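Hypothetical Membrane Spanning Protein (Bacillus cereus, PDB 2FB5) probably catalyses, as a diadenylate cyclase of the CdaS type, the condensation of two ATP molecules into the signalling nucleotide cyclic di-AMP, and is probably required for efficient spore formation. Local coordinates at residues L183-S186 against R191-F194; G93-V98 against R169-L174; N56-A61 against L200-L205; E124-P129 against N143-A148. One frame throughout, in Å; residues are numbered along the deposited sequence.

All four contacts reach one mixed sheet, around which the cyclase domain is built. Contact 1 pairs strands 181-185 and 192-196; contact 2 lays helix 166-175 on strand 94-98, the sheet neighbour of 181-185, and their centres are 8 Å apart. Contact 4 lies farther along the sheet, about 13 Å from contact 2 between centres, yet its Phe127 packs on strand 94-98. Contact 3 joins the outermost strand 199-203 to N-terminal helix 47-70, about 23 Å from contact 4 between centres. Along the chain, contact 4 is nested within contact 2, contact 1 follows, and contact 3 encloses all three, bringing the chain's C-terminus back to its N-terminal helices.

Contact 1. Residues L183-S186 against R191-F194; sequences LVVS and RTSF
Antiparallel strand pairing joins L183-S186 to R191-F194 in a buried beta hairpin about 6 Å from the centre of the folded chain. Val184 and Ser193 form the hydrogen-bonded pair: Val184 N donates to Ser193 O at 2.8 Å, and Ser193 N returns a bond to Val184 O at 2.9 Å. A third bond, Ser186 N to Arg191 O at 2.9 Å, continues the ladder toward the turn, where Ser186 OG accepts the backbone N-H of Thr189. The non-hydrogen-bonded pairs Leu183-Phe194 and Val185-Thr192 lie on either side of the Val184-Ser193 pair. Val185 and Thr192 lie side by side and point the same way, their CG2 methyls 4.0 Å apart; Thr192 OG1, set between its backbone N and carbonyl carbon (chi1 62°), is hydrogen-bonded to Ile203 O on the next strand. Leu183 reaches CD2 to within 4.0 Å of Phe194 CB, while the phenyl ring runs on to meet Tyr201. Leu183, Val185 and Thr192 also touch helix 77-90, whereas Val184, on the other face, packs against helix 166-175. With helices on both faces and strands on both flanks, this is an inner beta hairpin of the mixed sheet of the DisA-type nucleotide-binding domain.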
loop_
_atom_site.group_PDB
_atom_site.type_symbol
_atom_site.label_atom_id
_atom_site.label_comp_id
_atom_site.label_asym_id
_atom_site.label_seq_id
_atom_site.Cartn_x
_atom_site.Cartn_y
_atom_site.Cartn_z
ATOM N N LEU A 183 -17.069 16.629 9.548
ATOM C CA LEU A 183 -16.562 17.527 10.573
ATOM C C LEU A 183 -17.703 18.333 11.166
ATOM O O LEU A 183 -18.615 18.751 10.445
ATOM C CB LEU A 183 -15.513 18.482 9.965
ATOM C CG LEU A 183 -14.236 17.749 9.532
ATOM C CD1 LEU A 183 -13.627 18.373 8.285
ATOM C CD2 LEU A 183 -13.201 17.727 10.669
ATOM N N VAL A 184 -17.650 18.553 12.481
ATOM C CA VAL A 184 -18.648 19.359 13.183
ATOM C C VAL A 184 -17.942 20.392 14.064
ATOM O O VAL A 184 -16.926 20.080 14.684
ATOM C CB VAL A 184 -19.571 18.486 14.085
ATOM C CG1 VAL A 184 -20.694 19.313 14.674
ATOM C CG2 VAL A 184 -20.170 17.331 13.303
ATOM N N VAL A 185 -18.464 21.621 14.080
ATOM C CA VAL A 185 -18.123 22.627 15.095
ATOM C C VAL A 185 -19.413 22.883 15.861
ATOM O O VAL A 185 -20.459 23.150 15.269
ATOM C CB VAL A 185 -17.584 23.966 14.503
ATOM C CG1 VAL A 185 -17.174 24.943 15.623
ATOM C CG2 VAL A 185 -16.405 23.724 13.575
ATOM N N SER A 186 -19.355 22.735 17.179
ATOM C CA SER A 186 -20.513 23.031 18.024
ATOM C C SER A 186 -20.713 24.538 18.169
ATOM O O SER A 186 -19.777 25.265 18.493
ATOM C CB SER A 186 -20.346 22.400 19.408
ATOM O OG SER A 186 -21.325 22.915 20.300
ATOM N N ARG A 191 -16.426 23.221 20.402
ATOM C CA ARG A 191 -15.777 21.915 20.297
ATOM C C ARG A 191 -15.867 21.404 18.860
ATOM O O ARG A 191 -16.930 21.458 18.240
ATOM C CB ARG A 191 -16.418 20.890 21.238
ATOM C CG ARG A 191 -15.989 19.443 20.951
ATOM C CD ARG A 191 -16.532 18.465 21.983
ATOM N NE ARG A 191 -15.779 18.564 23.232
ATOM C CZ ARG A 191 -16.077 17.919 24.360
ATOM N NH1 ARG A 191 -17.136 17.115 24.431
ATOM N NH2 ARG A 191 -15.309 18.089 25.430
ATOM N N THR A 192 -14.752 20.894 18.355
ATOM C CA THR A 192 -14.710 20.343 17.010
ATOM C C THR A 192 -14.575 18.830 17.065
ATOM O O THR A 192 -13.787 18.302 17.856
ATOM C CB THR A 192 -13.563 20.947 16.203
ATOM O OG1 THR A 192 -12.326 20.618 16.837
ATOM C CG2 THR A 192 -13.704 22.436 16.164
ATOM N N SER A 193 -15.375 18.155 16.235
ATOM C CA SER A 193 -15.447 16.700 16.140
ATOM C C SER A 193 -15.420 16.259 14.673
ATOM O O SER A 193 -15.630 17.078 13.773
ATOM C CB SER A 193 -16.779 16.220 16.725
ATOM O OG SER A 193 -16.921 16.594 18.077
ATOM N N PHE A 194 -15.166 14.977 14.429
ATOM C CA PHE A 194 -15.614 14.374 13.169
ATOM C C PHE A 194 -16.307 13.055 13.422
ATOM O O PHE A 194 -15.987 12.364 14.395
ATOM C CB PHE A 194 -14.500 14.225 12.122
ATOM C CG PHE A 194 -13.430 13.223 12.482
ATOM C CD1 PHE A 194 -13.623 11.867 12.267
ATOM C CD2 PHE A 194 -12.208 13.652 12.988
ATOM C CE1 PHE A 194 -12.634 10.940 12.579
ATOM C CE2 PHE A 194 -11.205 12.729 13.295
ATOM C CZ PHE A 194 -11.426 11.371 13.096
#

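Contact 2. Residues G93-V98 against R169-L174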
loop_
_atom_site.group_PDB
_atom_site.type_symbol
_atom_site.label_atom_id
_atom_site.label_comp_id
_atom_site.label_asym_id
_atom_site.label_seq_id
_atom_site.Cartn_x
_atom_site.Cartn_y
_atom_site.Cartn_z
ATOM N N GLY A 93 -21.430 27.327 14.640
ATOM C CA GLY A 93 -21.809 25.969 14.269
ATOM C C GLY A 93 -21.469 25.685 12.820
ATOM O O GLY A 93 -21.656 26.541 11.955
ATOM N N ALA A 94 -20.931 24.495 12.563
ATOM C CA ALA A 94 -20.531 24.116 11.218
ATOM C C ALA A 94 -20.679 22.626 11.058
ATOM O O ALA A 94 -20.528 21.888 12.023
ATOM C CB ALA A 94 -19.080 24.532 10.941
ATOM N N LEU A 95 -20.945 22.197 9.826
ATOM C CA LEU A 95 -21.151 20.795 9.504
ATOM C C LEU A 95 -20.607 20.574 8.095
ATOM O O LEU A 95 -21.231 21.001 7.122
ATOM C CB LEU A 95 -22.651 20.462 9.571
ATOM C CG LEU A 95 -23.127 19.034 9.334
ATOM C CD1 LEU A 95 -22.582 18.086 10.382
ATOM C CD2 LEU A 95 -24.671 18.985 9.347
ATOM N N ILE A 96 -19.433 19.947 7.996
ATOM C CA ILE A 96 -18.738 19.797 6.715
ATOM C C ILE A 96 -18.503 18.336 6.358
ATOM O O ILE A 96 -17.708 17.647 7.005
ATOM C CB ILE A 96 -17.366 20.537 6.698
ATOM C CG1 ILE A 96 -17.560 22.033 7.011
ATOM C CG2 ILE A 96 -16.684 20.319 5.346
ATOM C CD1 ILE A 96 -16.253 22.880 7.063
ATOM N N VAL A 97 -19.202 17.877 5.325
ATOM C CA VAL A 97 -19.080 16.505 4.819
ATOM C C VAL A 97 -17.919 16.440 3.822
ATOM O O VAL A 97 -17.898 17.196 2.847
ATOM C CB VAL A 97 -20.366 16.079 4.076
ATOM C CG1 VAL A 97 -20.199 14.695 3.434
ATOM C CG2 VAL A 97 -21.568 16.073 5.030
ATOM N N VAL A 98 -16.955 15.552 4.056
ATOM C CA VAL A 98 -15.954 15.303 3.034
ATOM C C VAL A 98 -16.224 13.949 2.396
ATOM O O VAL A 98 -16.107 12.917 3.056
ATOM C CB VAL A 98 -14.518 15.368 3.582
ATOM C CG1 VAL A 98 -13.525 15.220 2.441
ATOM C CG2 VAL A 98 -14.313 16.677 4.341
ATOM N N ARG A 169 -25.866 14.794 15.393
ATOM C CA ARG A 169 -26.647 13.623 14.984
ATOM C C ARG A 169 -26.672 13.417 13.468
ATOM O O ARG A 169 -26.782 12.286 13.006
ATOM C CB ARG A 169 -28.078 13.720 15.512
ATOM C CG ARG A 169 -28.198 13.660 17.026
ATOM C CD ARG A 169 -29.668 13.841 17.436
ATOM N NE ARG A 169 -30.510 12.771 16.879
ATOM C CZ ARG A 169 -31.808 12.889 16.591
ATOM N NH1 ARG A 169 -32.451 14.038 16.801
ATOM N NH2 ARG A 169 -32.468 11.854 16.081
ATOM N N ALA A 170 -26.589 14.506 12.703
ATOM C CA ALA A 170 -26.568 14.430 11.235
ATOM C C ALA A 170 -25.225 13.893 10.741
ATOM O O ALA A 170 -25.167 13.113 9.784
ATOM C CB ALA A 170 -26.847 15.799 10.625
ATOM N N ALA A 171 -24.153 14.333 11.396
ATOM C CA ALA A 171 -22.819 13.851 11.113
ATOM C C ALA A 171 -22.735 12.350 11.371
ATOM O O ALA A 171 -22.292 11.585 10.512
ATOM C CB ALA A 171 -21.801 14.594 11.963
ATOM N N ILE A 172 -23.159 11.941 12.564
ATOM C CA ILE A 172 -23.148 10.532 12.925
ATOM C C ILE A 172 -24.019 9.773 11.939
ATOM O O ILE A 172 -23.607 8.731 11.425
ATOM C CB ILE A 172 -23.609 10.299 14.390
ATOM C CG1 ILE A 172 -22.625 10.978 15.353
ATOM C CG2 ILE A 172 -23.687 8.808 14.703
ATOM C CD1 ILE A 172 -23.115 11.032 16.800
ATOM N N GLY A 173 -25.190 10.329 11.644
ATOM C CA GLY A 173 -26.182 9.677 10.781
ATOM C C GLY A 173 -25.667 9.407 9.379
ATOM O O GLY A 173 -25.863 8.319 8.841
ATOM N N LEU A 174 -24.990 10.393 8.782
ATOM C CA LEU A 174 -24.417 10.195 7.457
ATOM C C LEU A 174 -23.250 9.201 7.504
ATOM O O LEU A 174 -23.080 8.376 6.589
ATOM C CB LEU A 174 -23.963 11.532 6.820
ATOM C CG LEU A 174 -23.484 11.350 5.373
ATOM C CD1 LEU A 174 -24.609 10.806 4.455
ATOM C CD2 LEU A 174 -22.842 12.628 4.788
#
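Leu95 and Val97 of strand 94-98 carry this contact, meeting Ala170, Ala171 and Leu174 on helix 166-175. The tightest part is at Val97, whose two methyls both press on one branch of Leu174: CD2 lies 3.6 Å from Val97 CG1 and 3.7 Å from Val97 CG2. The two side chains cross at about a right angle, so the leucine methyl abuts the fork of the valine. Packing is more open at Leu95. With CG anti to the backbone N (chi1 -177°), this side chain extends toward the helix and splits its methyls between neighbouring alanines, CD1 at 3.9 Å from Ala171 CB and CD2 at 4.1 Å from Ala170 CB. The small alanines let the backbones come near, Leu95 CA and Ala171 CA being 7.3 Å apart. Toward solvent the helix turns Arg169, partly exposed, whose NH2 is hydrogen-bonded to Thr155 O. On the reverse face of the strand, Ala94 and Ile96 pack on helix 77-90. The touching residues are all buried and apolar, and the segment axes lie 9.5 Å apart at only 13°, so the helix runs nearly along the strand. Such helix-on-sheet packing is characteristic of a layered alpha/beta domain, here that of the DisA family.

Contact 3. Residues N56-A61 against L200-L205; sequences NVQTLA and LYTISL
Gln58 and Thr59 of helix 47-70 meet Ser204, just before the C-terminus, in a surface contact held by few direct touches. Along the helix, Asn56 and Val57 come first, and both pack on Met21 of helix 4-35 rather than on the sheet. Gln58 then turns toward the C-terminal segment: with CG anti to the backbone N (chi1 176°), this methylene comes to 3.5 Å from Ser204 CB. Its chain bends at chi2, and the amide continues alongside Thr202, NE2 lying 3.7 Å from Thr202 O, a proximity rather than a hydrogen bond. Thr59 follows, and here the backbone does most of the work. Its CA-H is directed at Ser204 O, 3.5 Å from CA and nearly straight at 166°. A water bridges the two segments, donating to Thr59 O at 2.7 Å and to Ser204 O at 2.7 Å. Ser204 O thus receives both a C-H and a water. The hydroxyl of Thr59 looks back into its own helix, hydrogen-bonded to Ala55 O. Leu60 lies on the helix's other side, against Thr18 and Met21 of helix 4-35. Beyond the seam, Leu205 packs on helix 77-90. The arrangement is a water-bridged junction between the sheet's edge and the N-terminal helices, where the chain's C-terminal end meets the helical N-terminal region that characterises the CdaS subfamily.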
loop_
_atom_site.group_PDB
_atom_site.type_symbol
_atom_site.label_atom_id
_atom_site.label_comp_id
_atom_site.label_asym_id
_atom_site.label_seq_id
_atom_site.Cartn_x
_atom_site.Cartn_y
_atom_site.Cartn_z
ATOM N N ASN A 56 -0.571 18.546 23.366
ATOM C CA ASN A 56 0.227 18.237 22.186
ATOM C C ASN A 56 -0.082 16.852 21.603
ATOM O O ASN A 56 -0.148 16.699 20.388
ATOM C CB ASN A 56 1.722 18.341 22.504
ATOM C CG ASN A 56 2.191 19.781 22.718
ATOM O OD1 ASN A 56 1.493 20.736 22.384
ATOM N ND2 ASN A 56 3.389 19.932 23.271
ATOM N N VAL A 57 -0.252 15.844 22.456
ATOM C CA VAL A 57 -0.651 14.517 21.983
ATOM C C VAL A 57 -1.957 14.647 21.209
ATOM O O VAL A 57 -2.079 14.112 20.114
ATOM C CB VAL A 57 -0.810 13.474 23.134
ATOM C CG1 VAL A 57 -1.454 12.180 22.627
ATOM C CG2 VAL A 57 0.541 13.155 23.778
ATOM N N GLN A 58 -2.919 15.371 21.779
ATOM C CA GLN A 58 -4.239 15.525 21.163
ATOM C C GLN A 58 -4.137 16.220 19.800
ATOM O O GLN A 58 -4.758 15.790 18.843
ATOM C CB GLN A 58 -5.220 16.238 22.118
ATOM C CG GLN A 58 -6.599 16.514 21.517
ATOM C CD GLN A 58 -7.772 15.926 22.321
ATOM O OE1 GLN A 58 -7.818 16.020 23.553
ATOM N NE2 GLN A 58 -8.731 15.328 21.613
ATOM N N THR A 59 -3.322 17.268 19.722
ATOM C CA THR A 59 -3.133 18.028 18.493
ATOM C C THR A 59 -2.466 17.196 17.405
ATOM O O THR A 59 -2.909 17.200 16.256
ATOM C CB THR A 59 -2.313 19.301 18.776
ATOM O OG1 THR A 59 -3.053 20.107 19.704
ATOM C CG2 THR A 59 -2.081 20.090 17.494
ATOM N N LEU A 60 -1.410 16.471 17.770
ATOM C CA LEU A 60 -0.674 15.632 16.816
ATOM C C LEU A 60 -1.562 14.509 16.298
ATOM O O LEU A 60 -1.597 14.238 15.095
ATOM C CB LEU A 60 0.564 15.048 17.493
ATOM C CG LEU A 60 1.942 15.733 17.377
ATOM C CD1 LEU A 60 1.907 17.174 16.934
ATOM C CD2 LEU A 60 2.660 15.625 18.723
ATOM N N ALA A 61 -2.279 13.850 17.207
ATOM C CA ALA A 61 -3.143 12.735 16.816
ATOM C C ALA A 61 -4.247 13.182 15.855
ATOM O O ALA A 61 -4.551 12.486 14.881
ATOM C CB ALA A 61 -3.749 12.064 18.038
ATOM N N LEU A 200 -18.390 9.298 16.752
ATOM C CA LEU A 200 -17.989 10.698 16.839
ATOM C C LEU A 200 -16.695 10.844 17.636
ATOM O O LEU A 200 -16.611 10.355 18.773
ATOM C CB LEU A 200 -19.117 11.511 17.495
ATOM C CG LEU A 200 -19.013 13.036 17.519
ATOM C CD1 LEU A 200 -19.218 13.615 16.122
ATOM C CD2 LEU A 200 -20.061 13.593 18.482
ATOM N N TYR A 201 -15.699 11.513 17.046
ATOM C CA TYR A 201 -14.391 11.717 17.684
ATOM C C TYR A 201 -14.113 13.192 17.904
ATOM O O TYR A 201 -14.239 13.986 16.975
ATOM C CB TYR A 201 -13.248 11.169 16.814
ATOM C CG TYR A 201 -13.348 9.700 16.488
ATOM C CD1 TYR A 201 -12.815 8.737 17.351
ATOM C CD2 TYR A 201 -13.978 9.271 15.321
ATOM C CE1 TYR A 201 -12.902 7.379 17.051
ATOM C CE2 TYR A 201 -14.065 7.926 15.008
ATOM C CZ TYR A 201 -13.526 6.981 15.875
ATOM O OH TYR A 201 -13.633 5.646 15.566
ATOM N N THR A 202 -13.708 13.548 19.120
ATOM C CA THR A 202 -13.309 14.912 19.425
ATOM C C THR A 202 -11.945 15.162 18.818
ATOM O O THR A 202 -11.063 14.307 18.890
ATOM C CB THR A 202 -13.288 15.166 20.955
ATOM O OG1 THR A 202 -14.579 14.857 21.491
ATOM C CG2 THR A 202 -12.972 16.622 21.275
ATOM N N ILE A 203 -11.783 16.314 18.185
ATOM C CA ILE A 203 -10.484 16.729 17.684
ATOM C C ILE A 203 -10.121 18.093 18.254
ATOM O O ILE A 203 -10.997 18.902 18.560
ATOM C CB ILE A 203 -10.420 16.777 16.123
ATOM C CG1 ILE A 203 -11.619 17.530 15.523
ATOM C CG2 ILE A 203 -10.326 15.370 15.556
ATOM C CD1 ILE A 203 -11.575 17.713 13.997
ATOM N N SER A 204 -8.828 18.335 18.403
ATOM C CA SER A 204 -8.343 19.651 18.803
ATOM C C SER A 204 -7.295 20.109 17.800
ATOM O O SER A 204 -6.261 19.467 17.646
ATOM C CB SER A 204 -7.756 19.595 20.224
ATOM O OG SER A 204 -6.948 20.731 20.515
ATOM N N LEU A 205 -7.574 21.207 17.101
ATOM C CA LEU A 205 -6.586 21.809 16.190
ATOM C C LEU A 205 -6.578 23.345 16.177
ATOM O O LEU A 205 -6.867 23.994 17.192
ATOM C CB LEU A 205 -6.729 21.250 14.769
ATOM C CG LEU A 205 -8.072 20.731 14.265
ATOM C CD1 LEU A 205 -8.805 21.823 13.528
ATOM C CD2 LEU A 205 -7.812 19.544 13.354
HETATM O O HOH W 1 -4.512 19.242 15.589
#

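Contact 4. Residues E124-P129 against N143-A148; sequences ESIFYP and NHIVSA
Ile126 holds CG2 anti to its backbone N and CG1 beside it (chi1 -72°), and an extended chi2 of 162° carries CD1 outward, so that its two methyl ends reach different residues of N143-A148. Ile145 has a similar conformation, with CG2 likewise anti to the backbone N. The result is helix-to-sheet packing within the DisA-type domain: the last turn of helix 120-126 rests against strand 144-150, next to the outermost strand 112-117. Ile126 and Ile145 reach toward each other tip to tip, Ile126 CD1 coming to 4.1 Å from Ile145 CG2. The shorter branch of Ile126 serves the other partner, Ala148, which lies where the strand turns a corner and also directs its CB toward the helix. Through these two contacts a single isoleucine touches the strand at Ile145 and again at its corner, Ala148. All three residues are buried, and the contact is wholly apolar. Leu114 of the outermost strand touches all three, while Val138 of strand 137-141 adds a further wall beside Ile126; Leu122 and Leu123 of the same helix also lie against Ile145.

Helical geometry ends at Phe127, the first residue to leave it, and this ring packs against strand 94-98 and Val138. Glu124, two residues before Ile126 and partly exposed, forms a salt bridge with Arg90 through OE1 and a hydrogen bond with His86 through OE2. Back at the buried side, the shorter branch of Ile126 also meets an aromatic face: its CG2 sits 4.1 Å above the plane of the Phe127 ring, over its centre, and 3.9 Å from Ala148 CB.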
loop_
_atom_site.group_PDB
_atom_site.type_symbol
_atom_site.label_atom_id
_atom_site.label_comp_id
_atom_site.label_asym_id
_atom_site.label_seq_id
_atom_site.Cartn_x
_atom_site.Cartn_y
_atom_site.Cartn_z
ATOM N N GLU A 124 -15.988 29.746 5.855
ATOM C CA GLU A 124 -16.321 30.553 7.027
ATOM C C GLU A 124 -17.524 31.460 6.774
ATOM O O GLU A 124 -18.336 31.679 7.666
ATOM C CB GLU A 124 -15.113 31.369 7.493
ATOM C CG GLU A 124 -13.946 30.531 8.012
ATOM C CD GLU A 124 -12.686 31.369 8.199
ATOM O OE1 GLU A 124 -12.827 32.531 8.625
ATOM O OE2 GLU A 124 -11.568 30.885 7.931
ATOM N N SER A 125 -17.631 31.970 5.549
ATOM C CA SER A 125 -18.750 32.795 5.134
ATOM C C SER A 125 -20.060 31.983 5.150
ATOM O O SER A 125 -21.093 32.452 5.643
ATOM C CB SER A 125 -18.466 33.349 3.737
ATOM O OG SER A 125 -19.558 34.097 3.244
ATOM N N ILE A 126 -20.008 30.762 4.628
ATOM C CA ILE A 126 -21.193 29.883 4.592
ATOM C C ILE A 126 -21.788 29.665 5.984
ATOM O O ILE A 126 -23.014 29.648 6.145
ATOM C CB ILE A 126 -20.869 28.524 3.919
ATOM C CG1 ILE A 126 -20.681 28.736 2.403
ATOM C CG2 ILE A 126 -22.000 27.476 4.188
ATOM C CD1 ILE A 126 -19.934 27.592 1.665
ATOM N N PHE A 127 -20.919 29.502 6.986
ATOM C CA PHE A 127 -21.353 29.210 8.359
ATOM C C PHE A 127 -21.413 30.423 9.292
ATOM O O PHE A 127 -21.484 30.276 10.531
ATOM C CB PHE A 127 -20.477 28.104 8.960
ATOM C CG PHE A 127 -20.663 26.787 8.291
ATOM C CD1 PHE A 127 -21.865 26.108 8.415
ATOM C CD2 PHE A 127 -19.666 26.248 7.502
ATOM C CE1 PHE A 127 -22.063 24.885 7.783
ATOM C CE2 PHE A 127 -19.856 25.020 6.876
ATOM C CZ PHE A 127 -21.068 24.343 7.022
ATOM N N TYR A 128 -21.390 31.623 8.715
ATOM C CA TYR A 128 -21.598 32.821 9.529
ATOM C C TYR A 128 -23.036 32.828 10.062
ATOM O O TYR A 128 -23.974 32.698 9.292
ATOM C CB TYR A 128 -21.282 34.087 8.742
ATOM C CG TYR A 128 -21.052 35.257 9.653
ATOM C CD1 TYR A 128 -19.780 35.536 10.145
ATOM C CD2 TYR A 128 -22.115 36.066 10.057
ATOM C CE1 TYR A 128 -19.560 36.613 11.007
ATOM C CE2 TYR A 128 -21.912 37.136 10.915
ATOM C CZ TYR A 128 -20.629 37.400 11.384
ATOM O OH TYR A 128 -20.426 38.459 12.236
ATOM N N PRO A 129 -23.215 32.958 11.392
ATOM C CA PRO A 129 -24.561 32.784 11.957
ATOM C C PRO A 129 -25.574 33.786 11.414
ATOM O O PRO A 129 -25.253 34.962 11.208
ATOM C CB PRO A 129 -24.359 32.986 13.469
ATOM C CG PRO A 129 -22.900 32.821 13.703
ATOM C CD PRO A 129 -22.213 33.263 12.429
ATOM N N ASN A 143 -11.451 19.337 -4.100
ATOM C CA ASN A 143 -11.143 20.745 -3.865
ATOM C C ASN A 143 -12.308 21.681 -4.217
ATOM O O ASN A 143 -12.102 22.872 -4.472
ATOM C CB ASN A 143 -9.852 21.170 -4.610
ATOM C CG ASN A 143 -8.681 20.238 -4.334
ATOM O OD1 ASN A 143 -8.036 19.726 -5.270
ATOM N ND2 ASN A 143 -8.407 19.993 -3.056
ATOM N N HIS A 144 -13.530 21.138 -4.222
ATOM C CA HIS A 144 -14.721 21.942 -4.493
ATOM C C HIS A 144 -15.706 21.867 -3.336
ATOM O O HIS A 144 -15.827 20.837 -2.679
ATOM C CB HIS A 144 -15.444 21.462 -5.768
ATOM C CG HIS A 144 -14.727 21.792 -7.039
ATOM N ND1 HIS A 144 -15.030 22.904 -7.797
ATOM C CD2 HIS A 144 -13.737 21.151 -7.699
ATOM C CE1 HIS A 144 -14.237 22.951 -8.852
ATOM N NE2 HIS A 144 -13.438 21.902 -8.817
ATOM N N ILE A 145 -16.403 22.971 -3.100
ATOM C CA ILE A 145 -17.573 22.984 -2.250
ATOM C C ILE A 145 -18.714 22.716 -3.215
ATOM O O ILE A 145 -19.060 23.568 -4.036
ATOM C CB ILE A 145 -17.710 24.349 -1.509
ATOM C CG1 ILE A 145 -16.559 24.508 -0.500
ATOM C CG2 ILE A 145 -19.084 24.505 -0.834
ATOM C CD1 ILE A 145 -16.388 25.920 0.049
ATOM N N VAL A 146 -19.266 21.509 -3.161
ATOM C CA VAL A 146 -20.325 21.129 -4.091
ATOM C C VAL A 146 -21.584 21.946 -3.796
ATOM O O VAL A 146 -22.194 22.516 -4.704
ATOM C CB VAL A 146 -20.654 19.606 -4.010
ATOM C CG1 VAL A 146 -21.756 19.230 -5.006
ATOM C CG2 VAL A 146 -19.406 18.758 -4.263
ATOM N N SER A 147 -21.973 21.979 -2.521
ATOM C CA SER A 147 -23.243 22.534 -2.104
ATOM C C SER A 147 -23.224 22.860 -0.619
ATOM O O SER A 147 -22.317 22.435 0.102
ATOM C CB SER A 147 -24.362 21.521 -2.385
ATOM O OG SER A 147 -23.987 20.244 -1.910
ATOM N N ALA A 148 -24.246 23.594 -0.171
ATOM C CA ALA A 148 -24.380 24.003 1.225
ATOM C C ALA A 148 -25.840 23.946 1.629
ATOM O O ALA A 148 -26.714 23.768 0.779
ATOM C CB ALA A 148 -23.830 25.428 1.420
#